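Local coordinates for tyrosine specific protein phosphatase (Trypanosoma cruzi, PDB 4AZ1), which probably hydrolyses phosphotyrosine in protein substrates, as a member of the classical protein tyrosine phosphatase family, at residues F25-L28 with L29-E32; D258-S261 with A262-Q266; N49-L52 with D53-A56; T41-K44 with N45-K48; A242-H245 with L246-T250. All blocks are in the same frame, centred on the assembly; numbering follows the deposited sequence.

Interaction 1: F25-L28 with L29-E32; sequences FSLL and LRQE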
loop_
_atom_site.group_PDB
_atom_site.type_symbol
_atom_site.label_atom_id
_atom_site.label_comp_id
_atom_site.label_asym_id
_atom_site.label_seq_id
_atom_site.Cartn_x
_atom_site.Cartn_y
_atom_site.Cartn_z
ATOM N N PHE A 25 -7.962 7.995 -35.503
ATOM C CA PHE A 25 -8.009 7.158 -34.316
ATOM C C PHE A 25 -8.229 5.679 -34.678
ATOM O O PHE A 25 -7.601 4.797 -34.087
ATOM C CB PHE A 25 -9.066 7.645 -33.329
ATOM C CG PHE A 25 -9.082 6.871 -32.051
ATOM C CD1 PHE A 25 -8.116 7.098 -31.075
ATOM C CD2 PHE A 25 -10.049 5.893 -31.826
ATOM C CE1 PHE A 25 -8.120 6.374 -29.884
ATOM C CE2 PHE A 25 -10.061 5.169 -30.629
ATOM C CZ PHE A 25 -9.089 5.410 -29.667
ATOM N N SER A 26 -9.105 5.411 -35.648
ATOM C CA SER A 26 -9.326 4.044 -36.094
ATOM C C SER A 26 -8.057 3.442 -36.688
ATOM O O SER A 26 -7.739 2.279 -36.451
ATOM C CB SER A 26 -10.471 3.978 -37.109
ATOM O OG SER A 26 -11.701 4.301 -36.482
ATOM N N LEU A 27 -7.323 4.245 -37.447
ATOM C CA LEU A 27 -6.052 3.802 -38.003
ATOM C C LEU A 27 -5.048 3.462 -36.896
ATOM O O LEU A 27 -4.302 2.484 -37.004
ATOM C CB LEU A 27 -5.503 4.862 -38.960
ATOM C CG LEU A 27 -4.178 4.604 -39.666
ATOM C CD1 LEU A 27 -4.289 3.390 -40.594
ATOM C CD2 LEU A 27 -3.765 5.848 -40.447
ATOM N N LEU A 28 -5.043 4.237 -35.819
ATOM C CA LEU A 28 -4.183 3.909 -34.679
ATOM C C LEU A 28 -4.548 2.561 -34.051
ATOM O O LEU A 28 -3.669 1.755 -33.760
ATOM C CB LEU A 28 -4.245 4.997 -33.606
ATOM C CG LEU A 28 -3.556 6.328 -33.894
ATOM C CD1 LEU A 28 -4.016 7.369 -32.887
ATOM C CD2 LEU A 28 -2.041 6.184 -33.842
ATOM N N LEU A 29 -5.839 2.321 -33.831
ATOM C CA LEU A 29 -6.282 1.040 -33.271
ATOM C C LEU A 29 -5.906 -0.075 -34.233
ATOM O O LEU A 29 -5.451 -1.142 -33.822
ATOM C CB LEU A 29 -7.793 1.036 -33.054
ATOM C CG LEU A 29 -8.354 2.047 -32.058
ATOM C CD1 LEU A 29 -9.850 1.830 -31.902
ATOM C CD2 LEU A 29 -7.646 1.891 -30.728
ATOM N N ARG A 30 -6.093 0.200 -35.521
ATOM C CA ARG A 30 -5.762 -0.735 -36.598
ATOM C C ARG A 30 -4.311 -1.243 -36.505
ATOM O O ARG A 30 -4.015 -2.351 -36.938
ATOM C CB ARG A 30 -6.060 -0.064 -37.953
ATOM C CG ARG A 30 -5.428 -0.677 -39.191
ATOM C CD ARG A 30 -6.222 -1.857 -39.715
ATOM N NE ARG A 30 -5.761 -2.284 -41.038
ATOM C CZ ARG A 30 -4.642 -2.968 -41.251
ATOM N NH1 ARG A 30 -3.859 -3.297 -40.227
ATOM N NH2 ARG A 30 -4.301 -3.320 -42.486
ATOM N N GLN A 31 -3.429 -0.452 -35.893
ATOM C CA GLN A 31 -2.013 -0.812 -35.801
ATOM C C GLN A 31 -1.688 -1.655 -34.581
ATOM O O GLN A 31 -0.543 -2.102 -34.420
ATOM C CB GLN A 31 -1.145 0.445 -35.757
ATOM C CG GLN A 31 -0.508 0.800 -37.076
ATOM C CD GLN A 31 -1.470 1.481 -38.016
ATOM O OE1 GLN A 31 -1.631 2.698 -37.975
ATOM N NE2 GLN A 31 -2.117 0.698 -38.873
ATOM N N GLU A 32 -2.675 -1.852 -33.707
ATOM C CA GLU A 32 -2.435 -2.604 -32.476
ATOM C C GLU A 32 -2.042 -4.070 -32.727
ATOM O O GLU A 32 -2.726 -4.802 -33.465
ATOM C CB GLU A 32 -3.643 -2.510 -31.545
ATOM C CG GLU A 32 -3.885 -1.091 -31.042
ATOM C CD GLU A 32 -4.981 -1.005 -29.986
ATOM O OE1 GLU A 32 -5.731 -1.997 -29.804
ATOM O OE2 GLU A 32 -5.089 0.063 -29.345
#

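Interaction 2: D258-S261 with A262-Q266; sequences DVVS and AMRRQ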
loop_
_atom_site.group_PDB
_atom_site.type_symbol
_atom_site.label_atom_id
_atom_site.label_comp_id
_atom_site.label_asym_id
_atom_site.label_seq_id
_atom_site.Cartn_x
_atom_site.Cartn_y
_atom_site.Cartn_z
ATOM N N ASP A 258 1.581 11.517 -35.211
ATOM C CA ASP A 258 2.956 11.070 -34.964
ATOM C C ASP A 258 3.291 10.953 -33.467
ATOM O O ASP A 258 3.899 9.972 -33.022
ATOM C CB ASP A 258 3.944 12.000 -35.655
ATOM C CG ASP A 258 3.872 11.896 -37.170
ATOM O OD1 ASP A 258 3.502 10.815 -37.678
ATOM O OD2 ASP A 258 4.188 12.894 -37.853
ATOM N N VAL A 259 2.888 11.961 -32.705
ATOM C CA VAL A 259 3.098 11.983 -31.267
ATOM C C VAL A 259 2.402 10.811 -30.580
ATOM O O VAL A 259 3.004 10.118 -29.756
ATOM C CB VAL A 259 2.583 13.300 -30.667
ATOM C CG1 VAL A 259 2.269 13.142 -29.189
ATOM C CG2 VAL A 259 3.612 14.401 -30.884
ATOM N N VAL A 260 1.140 10.577 -30.923
ATOM C CA VAL A 260 0.417 9.475 -30.302
ATOM C C VAL A 260 1.011 8.139 -30.740
ATOM O O VAL A 260 1.139 7.217 -29.932
ATOM C CB VAL A 260 -1.100 9.569 -30.562
ATOM C CG1 VAL A 260 -1.835 8.340 -30.019
ATOM C CG2 VAL A 260 -1.638 10.820 -29.889
ATOM N N SER A 261 1.427 8.053 -32.001
ATOM C CA SER A 261 2.032 6.827 -32.496
ATOM C C SER A 261 3.288 6.491 -31.688
ATOM O O SER A 261 3.497 5.342 -31.285
ATOM C CB SER A 261 2.360 6.963 -33.982
ATOM O OG SER A 261 1.950 5.812 -34.687
ATOM N N ALA A 262 4.109 7.501 -31.424
ATOM C CA ALA A 262 5.343 7.299 -30.659
ATOM C C ALA A 262 5.086 6.986 -29.178
ATOM O O ALA A 262 5.850 6.249 -28.553
ATOM C CB ALA A 262 6.266 8.497 -30.804
ATOM N N MET A 263 4.030 7.557 -28.609
ATOM C CA MET A 263 3.664 7.218 -27.239
ATOM C C MET A 263 3.234 5.756 -27.177
ATOM O O MET A 263 3.600 5.032 -26.254
ATOM C CB MET A 263 2.515 8.102 -26.741
ATOM C CG MET A 263 2.896 9.540 -26.438
ATOM S SD MET A 263 1.560 10.401 -25.572
ATOM C CE MET A 263 0.196 10.144 -26.723
ATOM N N ARG A 264 2.443 5.334 -28.161
ATOM C CA ARG A 264 1.951 3.959 -28.221
ATOM C C ARG A 264 3.057 2.902 -28.304
ATOM O O ARG A 264 2.891 1.786 -27.807
ATOM C CB ARG A 264 0.958 3.797 -29.384
ATOM C CG ARG A 264 -0.454 4.062 -28.943
ATOM C CD ARG A 264 -1.480 4.156 -30.067
ATOM N NE ARG A 264 -2.800 4.370 -29.467
ATOM C CZ ARG A 264 -3.745 3.440 -29.381
ATOM N NH1 ARG A 264 -3.537 2.235 -29.908
ATOM N NH2 ARG A 264 -4.907 3.719 -28.793
ATOM N N ARG A 265 4.181 3.250 -28.925
ATOM C CA ARG A 265 5.305 2.319 -29.007
ATOM C C ARG A 265 5.955 2.149 -27.643
ATOM O O ARG A 265 6.674 1.176 -27.407
ATOM C CB ARG A 265 6.368 2.805 -30.003
ATOM C CG ARG A 265 5.988 2.689 -31.470
ATOM C CD ARG A 265 7.177 3.043 -32.383
ATOM N NE ARG A 265 7.425 4.487 -32.468
ATOM C CZ ARG A 265 6.861 5.298 -33.366
ATOM N NH1 ARG A 265 6.002 4.825 -34.266
ATOM N NH2 ARG A 265 7.155 6.592 -33.368
ATOM N N GLN A 266 5.719 3.103 -26.750
ATOM C CA GLN A 266 6.402 3.090 -25.458
ATOM C C GLN A 266 5.490 2.608 -24.330
ATOM O O GLN A 266 5.959 2.162 -23.287
ATOM C CB GLN A 266 6.959 4.482 -25.149
ATOM C CG GLN A 266 8.041 4.965 -26.112
ATOM C CD GLN A 266 8.434 6.404 -25.835
ATOM O OE1 GLN A 266 9.157 6.690 -24.880
ATOM N NE2 GLN A 266 7.941 7.323 -26.659
HETATM O O HOH W 1 5.866 8.389 -34.636
#

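Interaction 3: N49-L52 with D53-A56; sequences NRYL and DILA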
loop_
_atom_site.group_PDB
_atom_site.type_symbol
_atom_site.label_atom_id
_atom_site.label_comp_id
_atom_site.label_asym_id
_atom_site.label_seq_id
_atom_site.Cartn_x
_atom_site.Cartn_y
_atom_site.Cartn_z
ATOM N N ASN A 49 -1.857 -5.249 -10.605
ATOM C CA ASN A 49 -2.465 -4.601 -11.756
ATOM C C ASN A 49 -3.924 -4.274 -11.457
ATOM O O ASN A 49 -4.685 -5.151 -11.027
ATOM C CB ASN A 49 -2.329 -5.496 -12.988
ATOM C CG ASN A 49 -0.891 -5.612 -13.456
ATOM O OD1 ASN A 49 -0.078 -4.719 -13.199
ATOM N ND2 ASN A 49 -0.571 -6.697 -14.154
ATOM N N ARG A 50 -4.308 -3.016 -11.659
ATOM C CA ARG A 50 -5.697 -2.622 -11.488
ATOM C C ARG A 50 -6.595 -3.302 -12.538
ATOM O O ARG A 50 -7.712 -3.727 -12.243
ATOM C CB ARG A 50 -5.826 -1.104 -11.565
ATOM C CG ARG A 50 -7.239 -0.572 -11.282
ATOM C CD ARG A 50 -7.279 0.972 -11.224
ATOM N NE ARG A 50 -6.549 1.490 -10.061
ATOM C CZ ARG A 50 -7.041 1.541 -8.825
ATOM N NH1 ARG A 50 -8.275 1.126 -8.583
ATOM N NH2 ARG A 50 -6.305 2.014 -7.822
ATOM N N TYR A 51 -6.100 -3.410 -13.763
ATOM C CA TYR A 51 -6.858 -4.060 -14.830
ATOM C C TYR A 51 -6.017 -5.191 -15.422
ATOM O O TYR A 51 -4.874 -4.977 -15.836
ATOM C CB TYR A 51 -7.239 -3.042 -15.909
ATOM C CG TYR A 51 -8.046 -1.882 -15.371
ATOM C CD1 TYR A 51 -9.419 -1.997 -15.183
ATOM C CD2 TYR A 51 -7.437 -0.678 -15.041
ATOM C CE1 TYR A 51 -10.176 -0.937 -14.681
ATOM C CE2 TYR A 51 -8.188 0.406 -14.537
ATOM C CZ TYR A 51 -9.557 0.257 -14.354
ATOM O OH TYR A 51 -10.332 1.297 -13.864
ATOM N N LEU A 52 -6.590 -6.384 -15.464
ATOM C CA LEU A 52 -5.873 -7.569 -15.932
ATOM C C LEU A 52 -5.214 -7.450 -17.317
ATOM O O LEU A 52 -4.092 -7.928 -17.508
ATOM C CB LEU A 52 -6.780 -8.801 -15.863
ATOM C CG LEU A 52 -7.092 -9.243 -14.426
ATOM C CD1 LEU A 52 -7.810 -10.580 -14.403
ATOM C CD2 LEU A 52 -5.824 -9.285 -13.561
ATOM N N ASP A 53 -5.882 -6.792 -18.261
ATOM C CA ASP A 53 -5.353 -6.689 -19.625
ATOM C C ASP A 53 -4.758 -5.319 -19.987
ATOM O O ASP A 53 -4.569 -5.002 -21.173
ATOM C CB ASP A 53 -6.433 -7.069 -20.641
ATOM C CG ASP A 53 -7.711 -6.283 -20.450
ATOM O OD1 ASP A 53 -7.717 -5.340 -19.623
ATOM O OD2 ASP A 53 -8.706 -6.610 -21.132
ATOM N N ILE A 54 -4.482 -4.493 -18.982
ATOM C CA ILE A 54 -3.751 -3.262 -19.249
ATOM C C ILE A 54 -2.383 -3.440 -18.631
ATOM O O ILE A 54 -2.213 -3.278 -17.415
ATOM C CB ILE A 54 -4.431 -2.011 -18.668
ATOM C CG1 ILE A 54 -5.910 -1.960 -19.070
ATOM C CG2 ILE A 54 -3.681 -0.762 -19.129
ATOM C CD1 ILE A 54 -6.183 -1.316 -20.416
ATOM N N LEU A 55 -1.411 -3.770 -19.475
ATOM C CA LEU A 55 -0.084 -4.158 -19.013
ATOM C C LEU A 55 0.969 -3.170 -19.500
ATOM O O LEU A 55 0.799 -2.541 -20.546
ATOM C CB LEU A 55 0.252 -5.559 -19.526
ATOM C CG LEU A 55 -0.737 -6.675 -19.192
ATOM C CD1 LEU A 55 -0.286 -7.987 -19.820
ATOM C CD2 LEU A 55 -0.903 -6.832 -17.685
ATOM N N ALA A 56 2.053 -3.037 -18.738
ATOM C CA ALA A 56 3.156 -2.133 -19.094
ATOM C C ALA A 56 4.209 -2.845 -19.945
ATOM O O ALA A 56 4.674 -3.917 -19.557
ATOM C CB ALA A 56 3.798 -1.592 -17.818
HETATM O O HOH W 2 -3.751 -2.535 -14.957
#

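Interaction 4: T41-K44 with N45-K48; sequences TSLK and NRHK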
loop_
_atom_site.group_PDB
_atom_site.type_symbol
_atom_site.label_atom_id
_atom_site.label_comp_id
_atom_site.label_asym_id
_atom_site.label_seq_id
_atom_site.Cartn_x
_atom_site.Cartn_y
_atom_site.Cartn_z
ATOM N N THR A 41 7.347 -8.690 -16.973
ATOM C CA THR A 41 7.305 -8.254 -15.579
ATOM C C THR A 41 5.904 -7.853 -15.153
ATOM O O THR A 41 5.454 -8.174 -14.045
ATOM C CB THR A 41 8.271 -7.092 -15.335
ATOM O OG1 THR A 41 9.602 -7.517 -15.663
ATOM C CG2 THR A 41 8.224 -6.657 -13.869
ATOM N N SER A 42 5.212 -7.153 -16.041
ATOM C CA SER A 42 3.874 -6.686 -15.752
ATOM C C SER A 42 2.935 -7.879 -15.567
ATOM O O SER A 42 2.039 -7.855 -14.709
ATOM C CB SER A 42 3.402 -5.792 -16.895
ATOM O OG SER A 42 2.200 -5.162 -16.559
ATOM N N LEU A 43 3.159 -8.929 -16.358
ATOM C CA LEU A 43 2.310 -10.121 -16.319
ATOM C C LEU A 43 2.456 -10.977 -15.055
ATOM O O LEU A 43 1.481 -11.570 -14.591
ATOM C CB LEU A 43 2.541 -10.989 -17.558
ATOM C CG LEU A 43 1.498 -10.810 -18.660
ATOM C CD1 LEU A 43 1.923 -11.492 -19.960
ATOM C CD2 LEU A 43 0.141 -11.326 -18.196
ATOM N N LYS A 44 3.662 -11.066 -14.503
ATOM C CA LYS A 44 3.821 -11.810 -13.262
ATOM C C LYS A 44 3.405 -10.994 -12.036
ATOM O O LYS A 44 3.368 -11.515 -10.923
ATOM C CB LYS A 44 5.237 -12.394 -13.120
ATOM C CG LYS A 44 6.347 -11.385 -12.911
ATOM C CD LYS A 44 7.585 -12.072 -12.357
ATOM C CE LYS A 44 8.643 -11.063 -11.936
ATOM N NZ LYS A 44 9.821 -11.731 -11.313
ATOM N N ASN A 45 3.069 -9.722 -12.239
ATOM C CA ASN A 45 2.599 -8.892 -11.128
ATOM C C ASN A 45 1.125 -8.531 -11.220
ATOM O O ASN A 45 0.743 -7.398 -10.916
ATOM C CB ASN A 45 3.428 -7.609 -11.007
ATOM C CG ASN A 45 4.676 -7.803 -10.185
ATOM O OD1 ASN A 45 4.616 -7.900 -8.953
ATOM N ND2 ASN A 45 5.821 -7.854 -10.854
ATOM N N ARG A 46 0.291 -9.484 -11.621
ATOM C CA ARG A 46 -1.127 -9.186 -11.799
ATOM C C ARG A 46 -1.847 -8.831 -10.498
ATOM O O ARG A 46 -2.879 -8.156 -10.521
ATOM C CB ARG A 46 -1.847 -10.312 -12.547
ATOM C CG ARG A 46 -1.677 -11.698 -11.968
ATOM C CD ARG A 46 -2.608 -12.661 -12.692
ATOM N NE ARG A 46 -2.731 -12.294 -14.102
ATOM C CZ ARG A 46 -3.676 -12.747 -14.920
ATOM N NH1 ARG A 46 -4.595 -13.593 -14.474
ATOM N NH2 ARG A 46 -3.700 -12.347 -16.186
ATOM N N HIS A 47 -1.292 -9.270 -9.369
ATOM C CA HIS A 47 -1.833 -8.916 -8.062
ATOM C C HIS A 47 -1.836 -7.406 -7.881
ATOM O O HIS A 47 -2.627 -6.876 -7.106
ATOM C CB HIS A 47 -1.008 -9.547 -6.927
ATOM C CG HIS A 47 -1.166 -11.034 -6.799
ATOM N ND1 HIS A 47 -2.003 -11.772 -7.608
ATOM C CD2 HIS A 47 -0.590 -11.913 -5.947
ATOM C CE1 HIS A 47 -1.931 -13.048 -7.263
ATOM N NE2 HIS A 47 -1.079 -13.162 -6.263
ATOM N N LYS A 48 -0.943 -6.715 -8.587
ATOM C CA LYS A 48 -0.818 -5.271 -8.430
ATOM C C LYS A 48 -1.305 -4.515 -9.647
ATOM O O LYS A 48 -1.180 -3.288 -9.731
ATOM C CB LYS A 48 0.626 -4.882 -8.094
ATOM C CG LYS A 48 1.046 -5.299 -6.691
ATOM C CD LYS A 48 2.523 -5.044 -6.449
ATOM C CE LYS A 48 2.910 -5.436 -5.021
ATOM N NZ LYS A 48 4.385 -5.433 -4.833
#

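Interaction 5: A242-H245 with L246-T250; sequences ALTH and LERGT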
loop_
_atom_site.group_PDB
_atom_site.type_symbol
_atom_site.label_atom_id
_atom_site.label_comp_id
_atom_site.label_asym_id
_atom_site.label_seq_id
_atom_site.Cartn_x
_atom_site.Cartn_y
_atom_site.Cartn_z
ATOM N N ALA A 242 2.457 17.867 -28.365
ATOM C CA ALA A 242 1.964 18.635 -29.494
ATOM C C ALA A 242 2.172 20.134 -29.300
ATOM O O ALA A 242 2.560 20.834 -30.242
ATOM C CB ALA A 242 0.487 18.310 -29.776
ATOM N N LEU A 243 1.940 20.629 -28.085
ATOM C CA LEU A 243 2.090 22.061 -27.827
ATOM C C LEU A 243 3.548 22.507 -27.818
ATOM O O LEU A 243 3.848 23.650 -28.158
ATOM C CB LEU A 243 1.386 22.483 -26.530
ATOM C CG LEU A 243 -0.140 22.563 -26.648
ATOM C CD1 LEU A 243 -0.810 22.500 -25.284
ATOM C CD2 LEU A 243 -0.542 23.835 -27.376
ATOM N N THR A 244 4.446 21.607 -27.432
ATOM C CA THR A 244 5.877 21.903 -27.479
ATOM C C THR A 244 6.312 22.063 -28.934
ATOM O O THR A 244 7.085 22.965 -29.262
ATOM C CB THR A 244 6.716 20.809 -26.794
ATOM O OG1 THR A 244 6.319 20.675 -25.421
ATOM C CG2 THR A 244 8.198 21.159 -26.858
ATOM N N HIS A 245 5.806 21.203 -29.816
ATOM C CA HIS A 245 6.089 21.369 -31.247
ATOM C C HIS A 245 5.595 22.717 -31.763
ATOM O O HIS A 245 6.281 23.387 -32.542
ATOM C CB HIS A 245 5.489 20.214 -32.060
ATOM C CG HIS A 245 6.274 18.949 -31.943
ATOM N ND1 HIS A 245 7.463 18.749 -32.613
ATOM C CD2 HIS A 245 6.069 17.836 -31.199
ATOM C CE1 HIS A 245 7.944 17.560 -32.301
ATOM N NE2 HIS A 245 7.114 16.982 -31.449
ATOM N N LEU A 246 4.408 23.113 -31.307
ATOM C CA LEU A 246 3.819 24.391 -31.692
ATOM C C LEU A 246 4.736 25.531 -31.262
ATOM O O LEU A 246 5.025 26.439 -32.043
ATOM C CB LEU A 246 2.431 24.532 -31.046
ATOM C CG LEU A 246 1.562 25.758 -31.370
ATOM C CD1 LEU A 246 0.086 25.417 -31.219
ATOM C CD2 LEU A 246 1.904 26.950 -30.484
ATOM N N GLU A 247 5.188 25.471 -30.013
ATOM C CA GLU A 247 6.037 26.514 -29.434
ATOM C C GLU A 247 7.433 26.627 -30.059
ATOM O O GLU A 247 8.054 27.691 -29.996
ATOM C CB GLU A 247 6.155 26.309 -27.916
ATOM C CG GLU A 247 4.929 26.757 -27.134
ATOM C CD GLU A 247 4.994 26.376 -25.658
ATOM O OE1 GLU A 247 5.759 25.447 -25.301
ATOM O OE2 GLU A 247 4.278 27.009 -24.848
ATOM N N ARG A 248 7.934 25.536 -30.637
ATOM C CA ARG A 248 9.247 25.566 -31.278
ATOM C C ARG A 248 9.139 25.487 -32.809
ATOM O O ARG A 248 10.119 25.190 -33.506
ATOM C CB ARG A 248 10.210 24.516 -30.688
ATOM C CG ARG A 248 9.733 23.085 -30.743
ATOM C CD ARG A 248 10.741 22.093 -30.167
ATOM N NE ARG A 248 11.257 22.447 -28.842
ATOM C CZ ARG A 248 11.995 21.631 -28.088
ATOM N NH1 ARG A 248 12.280 20.411 -28.524
ATOM N NH2 ARG A 248 12.441 22.020 -26.896
ATOM N N GLY A 249 7.939 25.769 -33.319
ATOM C CA GLY A 249 7.748 25.977 -34.743
ATOM C C GLY A 249 7.821 24.712 -35.575
ATOM O O GLY A 249 8.041 24.775 -36.786
ATOM N N THR A 250 7.617 23.563 -34.936
ATOM C CA THR A 250 7.722 22.288 -35.640
ATOM C C THR A 250 6.402 21.515 -35.727
ATOM O O THR A 250 6.396 20.329 -36.072
ATOM C CB THR A 250 8.800 21.399 -35.016
ATOM O OG1 THR A 250 8.693 21.468 -33.590
ATOM C CG2 THR A 250 10.188 21.875 -35.436
HETATM O O HOH W 3 6.797 22.684 -23.602
#

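Interaction 1: F25-L28 with L29-E32
The ring of F25 meets the isobutyl group of L29 obliquely, with CE2 of F25 3.6 Å from CD1 of L29 and CZ of F25 3.9 Å from CD2 of L29. With CG of F25 anti to its backbone N (chi1 -176°), the ring swings toward the residue one turn on, where a branched leucine can apply both methyls to it; M274 and Y277 also touch the ring. The second flat group, the amide of Q31, is brought back by a bend of its chain at chi2 (79°) and puts OE1 3.6 Å from CG of L27. Beneath, the backbone passes from regular helix to tighter bonding. L29 N reaches F25 O at 3.0 Å and R30 N reaches S26 O at 2.8 Å, whereas Q31 N bonds to L28 O at 3.1 Å and only weakly to L27 O. L28, fully apolar, suits the buried side facing Y257, V260 and Y277. E32, partly exposed, places its carboxylate in a salt bridge with R264. The pattern is that of a helix C-terminal turn, here closing helix 14-30, whose F25 and L28 side chains pack against helices 255-266 and 274-288 of the phosphatase fold.

Interaction 2: D258-S261 with A262-Q266
Four consecutive i to i-4 bonds join the two segments into one run of helix: A262 N to D258 O, M263 N to V259 O, R264 N to V260 O at 2.9 Å, and R265 N to S261 O, the longest at 3.2 Å and the most bent at 139°. Q266 N then turns to M263 O, and its amide NE2 also bonds to A262 O at 3.0 Å, an extra donor for the last turn. On the buried side, M263 bends at chi3 (-56°) and brings CE back to 3.7 Å from CG2 of V260, a flexible thioether filling the space beside a stiff branched residue. This is helix 255-266 of the phosphatase fold, and beyond it, as in classical relatives, probably comes the glutamine-bearing Q-loop. R264 runs extended alongside V260, NE 4.1 Å from CG1, and carries its guanidinium to the carbonyl of V271, weakly to that of M270, and to a salt bridge with E32. On the solvent side, R265 folds over the chain, and S261 O lies over the centre of one guanidinium face, 3.9 Å above it. A water in the plane of that group bonds to D258 O at 3.0 Å.

Interaction 3: N49-L52 with D53-A56
Among the hydrogen bonds, the one from I54 N to Y51 O closes the turn, 3.2 Å long and nearly straight at 164°, with the donor well above the carbonyl plane instead of on a lone pair. L52 and D53 occupy the middle positions, where aspartate is common. A water adds a second link: it accepts from Y51 N at 2.8 Å and can donate to I54 O at 3.0 Å. The apolar contact is between I54 and Y51: CG1 of I54 lies 3.6 Å from CB of Y51, while the phenol ring itself leads away to a hydrogen bond with S227, and CG of R50 lies over one face of the ring. A mixed contact comes last: CD2 of L55 touches both L52 O, 3.4 Å away, and ND2 of N49, 3.5 Å away, the leucine crossing the asparagine at about a right angle. N49 suits this buried place because its amide has polar partners of its own in Y76, N78 and S42. K48-N49-R50-Y51 matches the KNRY signature of the phosphotyrosine-recognition loop of this family, whose tyrosine flanks the substrate ring in relatives, and the type I beta turn begins at that tyrosine.

Interaction 4: T41-K44 with N45-K48
N45 gives T41 O its principal bond through the side chain: ND2 lies 3.2 Å away with an N-H angle of 162°, and the acceptor sits close to the plane of the amide. The backbone N of the same residue adds a weak bond to T41 O at 3.4 Å and a better one to S42 O at 3.3 Å, where the donor stands above the carbonyl plane. Asparagine suits the position because its short amide can curl back to a helix carbonyl that the departing backbone serves poorly. The N45 amide lies alongside T41, with CG2 of T41 4.0 Å from ND2, and alongside K44, whose CG is held at chi1 69°, between its backbone N and carbonyl carbon, bringing it 3.7 Å from N45 N. Farther out, CB and CG of R46 both approach L43 O at 4.1 Å. R30 of the second subunit packs on K44 and N45, so this corner belongs to the dimer surface. The chemistry implies that one asparagine, through side chain and backbone, bonds to the carbonyls of T41 and S42 as the chain leaves the helix, leaving the charged lysine and arginine ends at the periphery.

Interaction 5: A242-H245 with L246-T250
A Schellman motif ends helix 232-247 here, with G249 as its C-prime residue. The chain wraps round so that T250 N bonds to H245 O at 2.7 Å and G249 N to L246 O at 3.3 Å; the positive phi of G249 (73°) is a backbone shape that glycine adopts without a side chain in the way. Before the reversal the helix is regular, as E247 N to L243 O at 2.9 Å attests, and R248 N still reaches T244 O, though its helical path is already lost. T244 and R248 lie side by side, the threonine methyl CG2 3.9 Å above one face of the guanidinium and offset toward its rim; a threonine methyl suits that flat face. OG1 of T244 serves Y240 O and accepts from a water at 2.8 Å, which also donates weakly to E247 OE1. The far carboxylate oxygen of E247 forms a salt bridge with R287 on helix 274-288. L243 and L246 are the oily pair facing that helix, their methyls CD2 and CD1 4.2 Å apart. T250 carries its hydroxyl back to the imidazole: OG1 lies at the edge of the H245 ring, 3.1 Å from ND1.

The five contacts form two groups. Interactions 1, 2 and 5 belong to the helical side: E32 OE2 of interaction 1 meets R264 NH1 of interaction 2 at 2.7 Å, L28 CD1 packs on V260 CG1 at 3.7 Å, and V259 CG2 just touches H245 CD2 of interaction 5 at 4.2 Å. Interactions 3 and 4 are joined by S42 of interaction 4, whose O lies 2.9 Å from N49 ND2 and whose OG lies 3.0 Å from A56 N, both probable hydrogen bonds. Interaction 3 reaches the probable active site, since Y51 bonds to S227, which follows the cysteine of the HCSAGIGR signature; the centres of interactions 3 and 5 are about 32 Å apart. Both 3 and 4 touch the second subunit.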